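Local coordinates for protein glutathione S-transferase (Burkholderia glumae, PDB 4ISD) that binds glutathione and, as a glutathione transferase homologue, probably catalyses its conjugation to electrophilic substrates, at residues K31-E36 with E83-P88; F69-S72 with A76-E79; A102-L107 with G161-W166; W110-F115 with D170-L175. All coordinates share one frame; numbering follows the deposited sequence.

Interaction 1. Residues K31-E36 with E83-P88; sequences KGLDFE and EVYPAP
L33 and K31 pack against Y85 where two helices of the thioredoxin-like N-terminal domain end near each other. G32 closes helix 19-31 with a Schellman motif, its positive phi turning the chain toward strand 36-40. This turn lies in the beta-alpha-beta crossover that joins the parallel strands 8-13 and 36-40. Y85 is the first residue to leave helix 74-84, and its ring carries the largest share of the contact.

L33 covers one face of that ring. Its CD2 methyl stands over the centre in a CH-pi contact, 3.7 Å from the Y85 ring centroid and only 5° off the normal. The second methyl is displaced from the centre, with L33 CD1 3.5 Å from Y85 CD2. On the opposite face V84 CG1 lies nearer the rim, so the ring is sandwiched between aliphatic groups. Y90 meets the same tyrosine edge-to-face, and Y85 OH is hydrogen-bonded to H66, which fixes the far end of the ring.

K31 passes the other end of the tyrosine, crossing it at about a right angle with its aliphatic chain beside the beta carbon. A bend about CD-CE (chi4 90°) turns the ammonium group aside to a salt bridge with D82. Below that bend, K31 CD packs 4.1 Å from Y85 CB.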
loop_
_atom_site.group_PDB
_atom_site.type_symbol
_atom_site.label_atom_id
_atom_site.label_comp_id
_atom_site.label_asym_id
_atom_site.label_seq_id
_atom_site.Cartn_x
_atom_site.Cartn_y
_atom_site.Cartn_z
ATOM N N LYS A 31 18.410 1.121 9.780
ATOM C CA LYS A 31 19.136 -0.126 9.587
ATOM C C LYS A 31 20.639 0.081 9.510
ATOM O O LYS A 31 21.400 -0.903 9.520
ATOM C CB LYS A 31 18.677 -0.817 8.307
ATOM C CG LYS A 31 17.195 -1.129 8.242
ATOM C CD LYS A 31 16.938 -2.102 7.113
ATOM C CE LYS A 31 16.164 -3.320 7.575
ATOM N NZ LYS A 31 14.692 -3.139 7.459
ATOM N N GLY A 32 21.061 1.349 9.418
ATOM C CA GLY A 32 22.474 1.713 9.379
ATOM C C GLY A 32 23.153 1.469 8.035
ATOM O O GLY A 32 24.353 1.220 7.973
ATOM N N LEU A 33 22.386 1.548 6.954
ATOM C CA LEU A 33 22.889 1.263 5.604
ATOM C C LEU A 33 23.508 2.493 4.907
ATOM O O LEU A 33 23.068 3.631 5.120
ATOM C CB LEU A 33 21.763 0.675 4.725
ATOM C CG LEU A 33 21.245 -0.735 5.044
ATOM C CD1 LEU A 33 19.875 -1.000 4.408
ATOM C CD2 LEU A 33 22.243 -1.805 4.606
ATOM N N ASP A 34 24.520 2.266 4.068
ATOM C CA ASP A 34 25.073 3.350 3.263
ATOM C C ASP A 34 24.194 3.578 2.023
ATOM O O ASP A 34 23.692 2.611 1.428
ATOM C CB ASP A 34 26.517 3.051 2.854
ATOM C CG ASP A 34 27.537 3.429 3.928
ATOM O OD1 ASP A 34 27.215 4.206 4.866
ATOM O OD2 ASP A 34 28.692 2.961 3.808
ATOM N N PHE A 35 23.986 4.848 1.658
ATOM C CA PHE A 35 23.294 5.199 0.412
ATOM C C PHE A 35 23.583 6.613 -0.097
ATOM O O PHE A 35 23.826 7.531 0.675
ATOM C CB PHE A 35 21.782 4.973 0.509
ATOM C CG PHE A 35 21.064 5.888 1.480
ATOM C CD1 PHE A 35 21.034 5.595 2.836
ATOM C CD2 PHE A 35 20.362 7.001 1.031
ATOM C CE1 PHE A 35 20.345 6.409 3.728
ATOM C CE2 PHE A 35 19.666 7.818 1.922
ATOM C CZ PHE A 35 19.657 7.519 3.267
ATOM N N GLU A 36 23.565 6.770 -1.415
ATOM C CA GLU A 36 23.661 8.075 -2.045
ATOM C C GLU A 36 22.251 8.611 -2.207
ATOM O O GLU A 36 21.300 7.833 -2.321
ATOM C CB GLU A 36 24.298 7.940 -3.428
ATOM C CG GLU A 36 24.800 9.248 -4.007
ATOM C CD GLU A 36 25.939 9.829 -3.190
ATOM O OE1 GLU A 36 26.750 9.037 -2.661
ATOM O OE2 GLU A 36 26.017 11.072 -3.073
ATOM N N GLU A 83 13.493 -7.443 4.086
ATOM C CA GLU A 83 13.721 -8.828 3.686
ATOM C C GLU A 83 15.180 -9.068 3.330
ATOM O O GLU A 83 15.740 -10.135 3.615
ATOM C CB GLU A 83 12.801 -9.218 2.521
ATOM C CG GLU A 83 11.558 -9.966 2.970
ATOM C CD GLU A 83 10.480 -10.020 1.919
ATOM O OE1 GLU A 83 10.817 -10.006 0.719
ATOM O OE2 GLU A 83 9.289 -10.061 2.300
ATOM N N VAL A 84 15.788 -8.063 2.711
ATOM C CA VAL A 84 17.188 -8.125 2.295
ATOM C C VAL A 84 18.119 -7.898 3.487
ATOM O O VAL A 84 19.183 -8.504 3.587
ATOM C CB VAL A 84 17.479 -7.076 1.198
ATOM C CG1 VAL A 84 18.926 -7.143 0.749
ATOM C CG2 VAL A 84 16.521 -7.255 0.016
ATOM N N TYR A 85 17.715 -7.025 4.399
ATOM C CA TYR A 85 18.511 -6.762 5.601
ATOM C C TYR A 85 17.648 -6.985 6.811
ATOM O O TYR A 85 17.153 -6.037 7.390
ATOM C CB TYR A 85 19.047 -5.327 5.603
ATOM C CG TYR A 85 19.817 -5.026 4.349
ATOM C CD1 TYR A 85 21.101 -5.534 4.156
ATOM C CD2 TYR A 85 19.243 -4.276 3.327
ATOM C CE1 TYR A 85 21.794 -5.276 2.987
ATOM C CE2 TYR A 85 19.926 -4.015 2.160
ATOM C CZ TYR A 85 21.191 -4.514 1.989
ATOM O OH TYR A 85 21.864 -4.236 0.822
ATOM N N PRO A 86 17.456 -8.251 7.196
ATOM C CA PRO A 86 16.519 -8.567 8.284
ATOM C C PRO A 86 17.139 -8.554 9.698
ATOM O O PRO A 86 18.356 -8.665 9.871
ATOM C CB PRO A 86 16.072 -9.987 7.922
ATOM C CG PRO A 86 17.320 -10.600 7.296
ATOM C CD PRO A 86 18.042 -9.465 6.589
ATOM N N ALA A 87 16.279 -8.403 10.701
ATOM C CA ALA A 87 16.595 -8.778 12.077
ATOM C C ALA A 87 17.039 -10.232 12.078
ATOM O O ALA A 87 16.553 -11.029 11.279
ATOM C CB ALA A 87 15.369 -8.612 12.944
ATOM N N PRO A 88 17.959 -10.602 12.969
ATOM C CA PRO A 88 18.659 -9.791 13.980
ATOM C C PRO A 88 19.986 -9.194 13.501
ATOM O O PRO A 88 20.665 -8.530 14.286
ATOM C CB PRO A 88 18.923 -10.799 15.101
ATOM C CG PRO A 88 19.074 -12.105 14.383
ATOM C CD PRO A 88 18.184 -12.047 13.157
#

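Interaction 2. Residues F69-S72 with A76-E79; sequences FTLS and AIAE
L71, on the edge strand 69-72 of the thioredoxin-like domain, meets A76 and I77 in the first turn of helix 74-84, which follows the strand after a tight connection. The apolar contacts centre on one leucine methyl. L71 CG lies anti to the strand nitrogen (chi1 -172°), which carries CD2 to the helix, and L71 CD2 is 4.2 Å from I77 CG1 and 4.5 Å from A76 CB.

A second group of contacts sets methyl groups against backbone oxygens. L71 CD2 comes 3.6 Å from A76 O, while I77 CD1 sits 3.7 Å from L71 O. A76 CB touches the next carbonyl, at 3.8 Å from S72 O. The strand's backbone thus forms part of the surface on which the helix rests, by van der Waals contact alone.

The side chain of S72 leaves the strand away from the helix, and its hydroxyl is hydrogen-bonded to T63 and S56. Between the segments lie E73 and S74 of the glutathione pocket, S74 opening the helix. Around the contact, L71 pairs by backbone hydrogen bonds with L64 of strand 63-66, I77 also packs on L64, and helix 98-113 of the second subunit brings A102 against L71 and R105 against A76.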
loop_
_atom_site.group_PDB
_atom_site.type_symbol
_atom_site.label_atom_id
_atom_site.label_comp_id
_atom_site.label_asym_id
_atom_site.label_seq_id
_atom_site.Cartn_x
_atom_site.Cartn_y
_atom_site.Cartn_z
ATOM N N PHE A 69 18.672 -3.443 -8.982
ATOM C CA PHE A 69 17.235 -3.522 -8.846
ATOM C C PHE A 69 16.635 -2.167 -8.510
ATOM O O PHE A 69 17.086 -1.502 -7.585
ATOM C CB PHE A 69 16.944 -4.505 -7.714
ATOM C CG PHE A 69 15.486 -4.736 -7.452
ATOM C CD1 PHE A 69 14.691 -5.354 -8.399
ATOM C CD2 PHE A 69 14.924 -4.365 -6.229
ATOM C CE1 PHE A 69 13.358 -5.581 -8.152
ATOM C CE2 PHE A 69 13.588 -4.591 -5.970
ATOM C CZ PHE A 69 12.803 -5.208 -6.935
ATOM N N THR A 70 15.604 -1.756 -9.237
ATOM C CA THR A 70 14.930 -0.507 -8.890
ATOM C C THR A 70 13.498 -0.751 -8.437
ATOM O O THR A 70 12.832 -1.676 -8.909
ATOM C CB THR A 70 14.972 0.519 -10.023
ATOM O OG1 THR A 70 14.242 0.008 -11.130
ATOM C CG2 THR A 70 16.416 0.782 -10.450
ATOM N N LEU A 71 13.039 0.080 -7.505
ATOM C CA LEU A 71 11.787 -0.165 -6.804
ATOM C C LEU A 71 11.171 1.149 -6.330
ATOM O O LEU A 71 11.827 1.917 -5.626
ATOM C CB LEU A 71 12.045 -1.080 -5.598
ATOM C CG LEU A 71 10.796 -1.591 -4.879
ATOM C CD1 LEU A 71 10.032 -2.542 -5.775
ATOM C CD2 LEU A 71 11.133 -2.267 -3.568
ATOM N N SER A 72 9.919 1.406 -6.714
ATOM C CA SER A 72 9.170 2.569 -6.204
ATOM C C SER A 72 8.152 2.182 -5.117
ATOM O O SER A 72 8.106 1.023 -4.702
ATOM C CB SER A 72 8.487 3.325 -7.345
ATOM O OG SER A 72 9.396 4.221 -7.982
ATOM N N ALA A 76 6.539 -0.544 -0.211
ATOM C CA ALA A 76 7.178 -1.683 -0.867
ATOM C C ALA A 76 8.691 -1.677 -0.638
ATOM O O ALA A 76 9.332 -2.737 -0.488
ATOM C CB ALA A 76 6.865 -1.681 -2.361
ATOM N N ILE A 77 9.257 -0.472 -0.619
ATOM C CA ILE A 77 10.652 -0.295 -0.254
ATOM C C ILE A 77 10.930 -0.784 1.177
ATOM O O ILE A 77 11.893 -1.528 1.405
ATOM C CB ILE A 77 11.090 1.176 -0.407
ATOM C CG1 ILE A 77 11.011 1.591 -1.881
ATOM C CG2 ILE A 77 12.501 1.379 0.162
ATOM C CD1 ILE A 77 11.324 3.062 -2.143
ATOM N N ALA A 78 10.092 -0.374 2.132
ATOM C CA ALA A 78 10.258 -0.810 3.521
ATOM C C ALA A 78 10.207 -2.335 3.658
ATOM O O ALA A 78 11.023 -2.923 4.379
ATOM C CB ALA A 78 9.219 -0.166 4.416
ATOM N N GLU A 79 9.264 -2.964 2.959
ATOM C CA GLU A 79 9.073 -4.417 3.008
ATOM C C GLU A 79 10.279 -5.137 2.435
ATOM O O GLU A 79 10.676 -6.215 2.898
ATOM C CB GLU A 79 7.847 -4.804 2.180
ATOM C CG GLU A 79 6.545 -4.215 2.674
ATOM C CD GLU A 79 5.919 -5.049 3.763
ATOM O OE1 GLU A 79 6.438 -6.157 4.054
ATOM O OE2 GLU A 79 4.906 -4.593 4.328
#

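Interaction 3. Residues A102-L107 with G161-W166; sequences ALARQL and GVFGDW
In the all-helical C-terminal domain, the loop leading into helix 168-177 plugs F163 against L103 and A104 of helix 98-113. The loop belongs to the N-capping region characteristic of glutathione transferases, here reading Gly-Asp-Trp-Cys-Ile-Ala-Asp from G164 to D170, with C167 where serine or threonine is usual; D170 bonds back to the C167 nitrogen, as the aspartate of that motif does.

V162 and F163 occupy the corners of a type I turn bounded by two glycines. G161 N donates to G164 O over 2.7 Å, and the return bond from G164 N is weak. From this turn the phenylalanine ring reaches the helix with its far end. F163 CE1 touches L103 CB at 3.6 Å, and on the other ring branch F163 CE2 lies 3.7 Å from A104 CB. Between them, F163 CZ meets the helix backbone, 3.6 Å from L103 C. The ring therefore straddles two consecutive residues of the helix, which approach it obliquely.

V162 lies against the same ring and makes a contact of its own. Its CG2 methyl lies over one face of the F163 ring, offset toward the rim, and also faces the helix one turn further on. F173 of helix 168-177 packs on both V162 and L107, filling in beside this pair, while L103 also touches F69 of the second subunit. L107 reaches the loop because its CG is turned opposite the backbone nitrogen (chi1 -177°), and L107 CD2 comes within 4.0 Å of V162 CG2.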
loop_
_atom_site.group_PDB
_atom_site.type_symbol
_atom_site.label_atom_id
_atom_site.label_comp_id
_atom_site.label_asym_id
_atom_site.label_seq_id
_atom_site.Cartn_x
_atom_site.Cartn_y
_atom_site.Cartn_z
ATOM N N ALA A 102 0.736 -7.286 10.502
ATOM C CA ALA A 102 -0.420 -7.022 9.646
ATOM C C ALA A 102 -1.050 -5.653 9.959
ATOM O O ALA A 102 -1.560 -4.968 9.057
ATOM C CB ALA A 102 -1.459 -8.170 9.729
ATOM N N LEU A 103 -0.987 -5.242 11.227
ATOM C CA LEU A 103 -1.564 -3.958 11.619
ATOM C C LEU A 103 -0.728 -2.765 11.133
ATOM O O LEU A 103 -1.272 -1.702 10.777
ATOM C CB LEU A 103 -1.779 -3.892 13.131
ATOM C CG LEU A 103 -2.818 -4.888 13.633
ATOM C CD1 LEU A 103 -3.075 -4.721 15.104
ATOM C CD2 LEU A 103 -4.110 -4.741 12.835
ATOM N N ALA A 104 0.591 -2.934 11.117
ATOM C CA ALA A 104 1.454 -1.876 10.622
ATOM C C ALA A 104 1.257 -1.751 9.110
ATOM O O ALA A 104 1.137 -0.646 8.573
ATOM C CB ALA A 104 2.910 -2.167 10.970
ATOM N N ARG A 105 1.204 -2.893 8.431
ATOM C CA ARG A 105 0.918 -2.916 7.008
ATOM C C ARG A 105 -0.411 -2.238 6.696
ATOM O O ARG A 105 -0.513 -1.429 5.756
ATOM C CB ARG A 105 0.925 -4.345 6.493
ATOM C CG ARG A 105 2.330 -4.902 6.273
ATOM C CD ARG A 105 2.247 -6.384 5.982
ATOM N NE ARG A 105 3.530 -6.982 5.659
ATOM C CZ ARG A 105 3.823 -8.254 5.901
ATOM N NH1 ARG A 105 2.922 -9.041 6.492
ATOM N NH2 ARG A 105 5.017 -8.733 5.571
ATOM N N GLN A 106 -1.426 -2.560 7.490
ATOM C CA GLN A 106 -2.691 -1.838 7.407
ATOM C C GLN A 106 -2.547 -0.319 7.569
ATOM O O GLN A 106 -3.100 0.450 6.779
ATOM C CB GLN A 106 -3.669 -2.357 8.444
ATOM C CG GLN A 106 -4.835 -1.422 8.674
ATOM C CD GLN A 106 -5.832 -1.995 9.657
ATOM O OE1 GLN A 106 -6.883 -2.530 9.263
ATOM N NE2 GLN A 106 -5.504 -1.902 10.951
ATOM N N LEU A 107 -1.815 0.117 8.590
ATOM C CA LEU A 107 -1.691 1.553 8.850
ATOM C C LEU A 107 -0.995 2.277 7.679
ATOM O O LEU A 107 -1.497 3.303 7.192
ATOM C CB LEU A 107 -0.997 1.811 10.196
ATOM C CG LEU A 107 -0.805 3.235 10.744
ATOM C CD1 LEU A 107 -2.092 4.059 10.685
ATOM C CD2 LEU A 107 -0.262 3.186 12.184
ATOM N N GLY A 161 5.731 3.652 20.353
ATOM C CA GLY A 161 5.063 3.635 19.061
ATOM C C GLY A 161 3.631 3.170 19.268
ATOM O O GLY A 161 3.249 2.824 20.391
ATOM N N VAL A 162 2.832 3.174 18.204
ATOM C CA VAL A 162 1.451 2.697 18.289
ATOM C C VAL A 162 1.390 1.217 18.685
ATOM O O VAL A 162 0.408 0.756 19.277
ATOM C CB VAL A 162 0.647 2.913 16.949
ATOM C CG1 VAL A 162 0.369 4.397 16.698
ATOM C CG2 VAL A 162 1.370 2.299 15.769
ATOM N N PHE A 163 2.436 0.468 18.361
ATOM C CA PHE A 163 2.438 -0.947 18.697
ATOM C C PHE A 163 3.398 -1.267 19.855
ATOM O O PHE A 163 3.498 -2.408 20.299
ATOM C CB PHE A 163 2.729 -1.798 17.448
ATOM C CG PHE A 163 1.806 -1.509 16.296
ATOM C CD1 PHE A 163 0.435 -1.725 16.418
ATOM C CD2 PHE A 163 2.300 -1.017 15.092
ATOM C CE1 PHE A 163 -0.428 -1.450 15.367
ATOM C CE2 PHE A 163 1.434 -0.738 14.025
ATOM C CZ PHE A 163 0.075 -0.958 14.166
ATOM N N GLY A 164 4.078 -0.244 20.359
ATOM C CA GLY A 164 5.069 -0.418 21.406
ATOM C C GLY A 164 6.417 -0.020 20.847
ATOM O O GLY A 164 6.707 1.172 20.716
ATOM N N ASP A 165 7.232 -1.010 20.485
ATOM C CA ASP A 165 8.479 -0.729 19.781
ATOM C C ASP A 165 8.209 0.055 18.500
ATOM O O ASP A 165 7.177 -0.140 17.829
ATOM C CB ASP A 165 9.235 -2.022 19.460
ATOM C CG ASP A 165 9.897 -2.637 20.686
ATOM O OD1 ASP A 165 10.252 -1.890 21.629
ATOM O OD2 ASP A 165 10.065 -3.868 20.704
ATOM N N TRP A 166 9.123 0.960 18.172
ATOM C CA TRP A 166 9.003 1.737 16.947
ATOM C C TRP A 166 8.933 0.823 15.728
ATOM O O TRP A 166 9.597 -0.213 15.678
ATOM C CB TRP A 166 10.187 2.689 16.803
ATOM C CG TRP A 166 10.202 3.429 15.499
ATOM C CD1 TRP A 166 9.627 4.639 15.236
ATOM C CD2 TRP A 166 10.832 3.017 14.281
ATOM N NE1 TRP A 166 9.856 5.007 13.924
ATOM C CE2 TRP A 166 10.592 4.024 13.323
ATOM C CE3 TRP A 166 11.566 1.888 13.911
ATOM C CZ2 TRP A 166 11.068 3.940 12.026
ATOM C CZ3 TRP A 166 12.032 1.804 12.619
ATOM C CH2 TRP A 166 11.776 2.820 11.690
#

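Interaction 4. Residues W110-F115 with D170-L175; sequences WIRSDF and DTDFAL
R112 and D172 join helix 98-113 to helix 168-177 in the all-helical C-terminal domain of the glutathione transferase fold, beside the bound glutathione. From CB the arginine runs extended through CG and CD to NE, and along the way its side chain lies against F20 and S23 of helix 19-31. R112 NE gives a hydrogen bond to the glutathione oxygen O11. Past CZ, both terminal nitrogens turn to a single acceptor: R112 NH1 and R112 NH2 each lie 2.9 Å from D172 OD2, with angles at the hydrogen of 145° and 144°. The oxygen sits in the guanidinium plane, held end-on, whereas both nitrogens reach it from one and the same face of the carboxylate; the two planes stand 61° apart. NH1 has a further acceptor in Q108 O, and NH2 in S74 OG, so the guanidinium is fixed in orientation.

D172 has further partners of its own. OD2 accepts a third bond, from Q108 NE2, and OD1 is bonded to S23 OG. This buried carboxylate is a second-shell residue that positions the glutathione-binding arginine, and its negative charge probably balances the positive charge of R112.

An apolar contact flanks the salt bridge. The I111 CG1 branch extends from its helix and rests on the backbone of the facing one, with I111 CD1 3.6 Å from F173 N. The same methyl obliquely approaches the phenylalanine ring, and I111 CD1 also packs 3.8 Å from D172 CB.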
loop_
_atom_site.group_PDB
_atom_site.type_symbol
_atom_site.label_atom_id
_atom_site.label_comp_id
_atom_site.label_asym_id
_atom_site.label_seq_id
_atom_site.Cartn_x
_atom_site.Cartn_y
_atom_site.Cartn_z
ATOM N N TRP A 110 -3.351 2.501 4.718
ATOM C CA TRP A 110 -4.459 3.392 4.994
ATOM C C TRP A 110 -3.990 4.812 4.756
ATOM O O TRP A 110 -4.613 5.567 4.002
ATOM C CB TRP A 110 -4.939 3.233 6.430
ATOM C CG TRP A 110 -6.216 3.966 6.703
ATOM C CD1 TRP A 110 -7.192 4.300 5.797
ATOM C CD2 TRP A 110 -6.647 4.482 7.967
ATOM N NE1 TRP A 110 -8.209 4.982 6.430
ATOM C CE2 TRP A 110 -7.897 5.101 7.761
ATOM C CE3 TRP A 110 -6.109 4.455 9.250
ATOM C CZ2 TRP A 110 -8.607 5.700 8.803
ATOM C CZ3 TRP A 110 -6.814 5.047 10.273
ATOM C CH2 TRP A 110 -8.051 5.665 10.045
ATOM N N ILE A 111 -2.872 5.153 5.392
ATOM C CA ILE A 111 -2.277 6.476 5.261
ATOM C C ILE A 111 -2.092 6.844 3.792
ATOM O O ILE A 111 -2.484 7.923 3.348
ATOM C CB ILE A 111 -0.936 6.531 6.006
ATOM C CG1 ILE A 111 -1.197 6.575 7.513
ATOM C CG2 ILE A 111 -0.116 7.723 5.551
ATOM C CD1 ILE A 111 0.023 6.336 8.345
ATOM N N ARG A 112 -1.543 5.914 3.026
ATOM C CA ARG A 112 -1.222 6.174 1.641
ATOM C C ARG A 112 -2.431 6.206 0.699
ATOM O O ARG A 112 -2.282 6.600 -0.465
ATOM C CB ARG A 112 -0.238 5.113 1.161
ATOM C CG ARG A 112 1.167 5.272 1.706
ATOM C CD ARG A 112 2.008 4.027 1.506
ATOM N NE ARG A 112 3.380 4.252 1.940
ATOM C CZ ARG A 112 3.765 4.348 3.216
ATOM N NH1 ARG A 112 2.871 4.238 4.208
ATOM N NH2 ARG A 112 5.050 4.563 3.502
ATOM N N SER A 113 -3.616 5.790 1.165
ATOM C CA SER A 113 -4.771 5.664 0.257
ATOM C C SER A 113 -6.071 6.324 0.741
ATOM O O SER A 113 -7.122 6.169 0.114
ATOM C CB SER A 113 -5.058 4.191 -0.035
ATOM O OG SER A 113 -5.474 3.525 1.148
ATOM N N ASP A 114 -6.011 7.018 1.869
ATOM C CA ASP A 114 -7.168 7.742 2.374
ATOM C C ASP A 114 -6.714 9.163 2.676
ATOM O O ASP A 114 -5.564 9.522 2.388
ATOM C CB ASP A 114 -7.691 7.076 3.649
ATOM C CG ASP A 114 -9.209 7.054 3.725
ATOM O OD1 ASP A 114 -9.874 7.723 2.904
ATOM O OD2 ASP A 114 -9.739 6.360 4.620
ATOM N N PHE A 115 -7.614 9.963 3.244
ATOM C CA PHE A 115 -7.270 11.289 3.774
ATOM C C PHE A 115 -6.979 12.310 2.678
ATOM O O PHE A 115 -6.382 13.355 2.933
ATOM C CB PHE A 115 -6.084 11.211 4.747
ATOM C CG PHE A 115 -6.262 10.202 5.842
ATOM C CD1 PHE A 115 -7.245 10.372 6.812
ATOM C CD2 PHE A 115 -5.444 9.084 5.913
ATOM C CE1 PHE A 115 -7.407 9.443 7.840
ATOM C CE2 PHE A 115 -5.600 8.142 6.939
ATOM C CZ PHE A 115 -6.581 8.325 7.903
ATOM N N ASP A 170 5.003 4.191 12.372
ATOM C CA ASP A 170 4.948 5.317 13.319
ATOM C C ASP A 170 5.429 6.629 12.716
ATOM O O ASP A 170 4.824 7.676 12.950
ATOM C CB ASP A 170 5.747 5.031 14.592
ATOM C CG ASP A 170 5.164 3.894 15.404
ATOM O OD1 ASP A 170 4.013 4.055 15.874
ATOM O OD2 ASP A 170 5.855 2.850 15.578
ATOM N N THR A 171 6.522 6.580 11.955
ATOM C CA THR A 171 6.977 7.762 11.221
ATOM C C THR A 171 5.867 8.222 10.283
ATOM O O THR A 171 5.544 9.410 10.214
ATOM C CB THR A 171 8.203 7.463 10.350
ATOM O OG1 THR A 171 9.179 6.754 11.118
ATOM C CG2 THR A 171 8.812 8.756 9.826
ATOM N N ASP A 172 5.285 7.262 9.566
ATOM C CA ASP A 172 4.240 7.555 8.599
ATOM C C ASP A 172 3.039 8.178 9.274
ATOM O O ASP A 172 2.475 9.161 8.778
ATOM C CB ASP A 172 3.819 6.275 7.881
ATOM C CG ASP A 172 4.842 5.821 6.875
ATOM O OD1 ASP A 172 5.770 6.624 6.584
ATOM O OD2 ASP A 172 4.707 4.678 6.377
ATOM N N PHE A 173 2.655 7.593 10.409
ATOM C CA PHE A 173 1.522 8.077 11.187
ATOM C C PHE A 173 1.789 9.497 11.685
ATOM O O PHE A 173 0.934 10.385 11.551
ATOM C CB PHE A 173 1.262 7.159 12.381
ATOM C CG PHE A 173 -0.118 7.280 12.943
ATOM C CD1 PHE A 173 -1.165 7.721 12.146
ATOM C CD2 PHE A 173 -0.376 6.945 14.261
ATOM C CE1 PHE A 173 -2.442 7.824 12.645
ATOM C CE2 PHE A 173 -1.651 7.057 14.776
ATOM C CZ PHE A 173 -2.689 7.498 13.965
ATOM N N ALA A 174 2.982 9.702 12.244
ATOM C CA ALA A 174 3.343 10.982 12.834
ATOM C C ALA A 174 3.315 12.080 11.788
ATOM O O ALA A 174 2.761 13.161 12.036
ATOM C CB ALA A 174 4.698 10.907 13.491
ATOM N N LEU A 175 3.889 11.803 10.617
ATOM C CA LEU A 175 3.789 12.748 9.497
ATOM C C LEU A 175 2.341 13.084 9.176
ATOM O O LEU A 175 1.987 14.259 9.080
ATOM C CB LEU A 175 4.501 12.230 8.247
ATOM C CG LEU A 175 5.970 11.932 8.542
ATOM C CD1 LEU A 175 6.771 11.604 7.284
ATOM C CD2 LEU A 175 6.578 13.093 9.301
#

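Interactions 1 and 2 share helix 74-84, with the second nested inside the loop that the first closes; interactions 3 and 4 share helix 98-113 and cross along the chain. The last two are directly joined, V162 N lying 2.8 Å from D170 OD1 in a probable hydrogen bond, with their centres about 11 Å apart. One link between the two domains is the 3.1 Å salt bridge of E79 OE2 in interaction 2 to R105 NE in interaction 3. Interaction 4 binds glutathione directly through R112, and the side chain of S72 in interaction 2 lies about 6 Å from the ligand. The centre of interaction 1 lies about 23 Å from that of interaction 4. All four touch the second subunit.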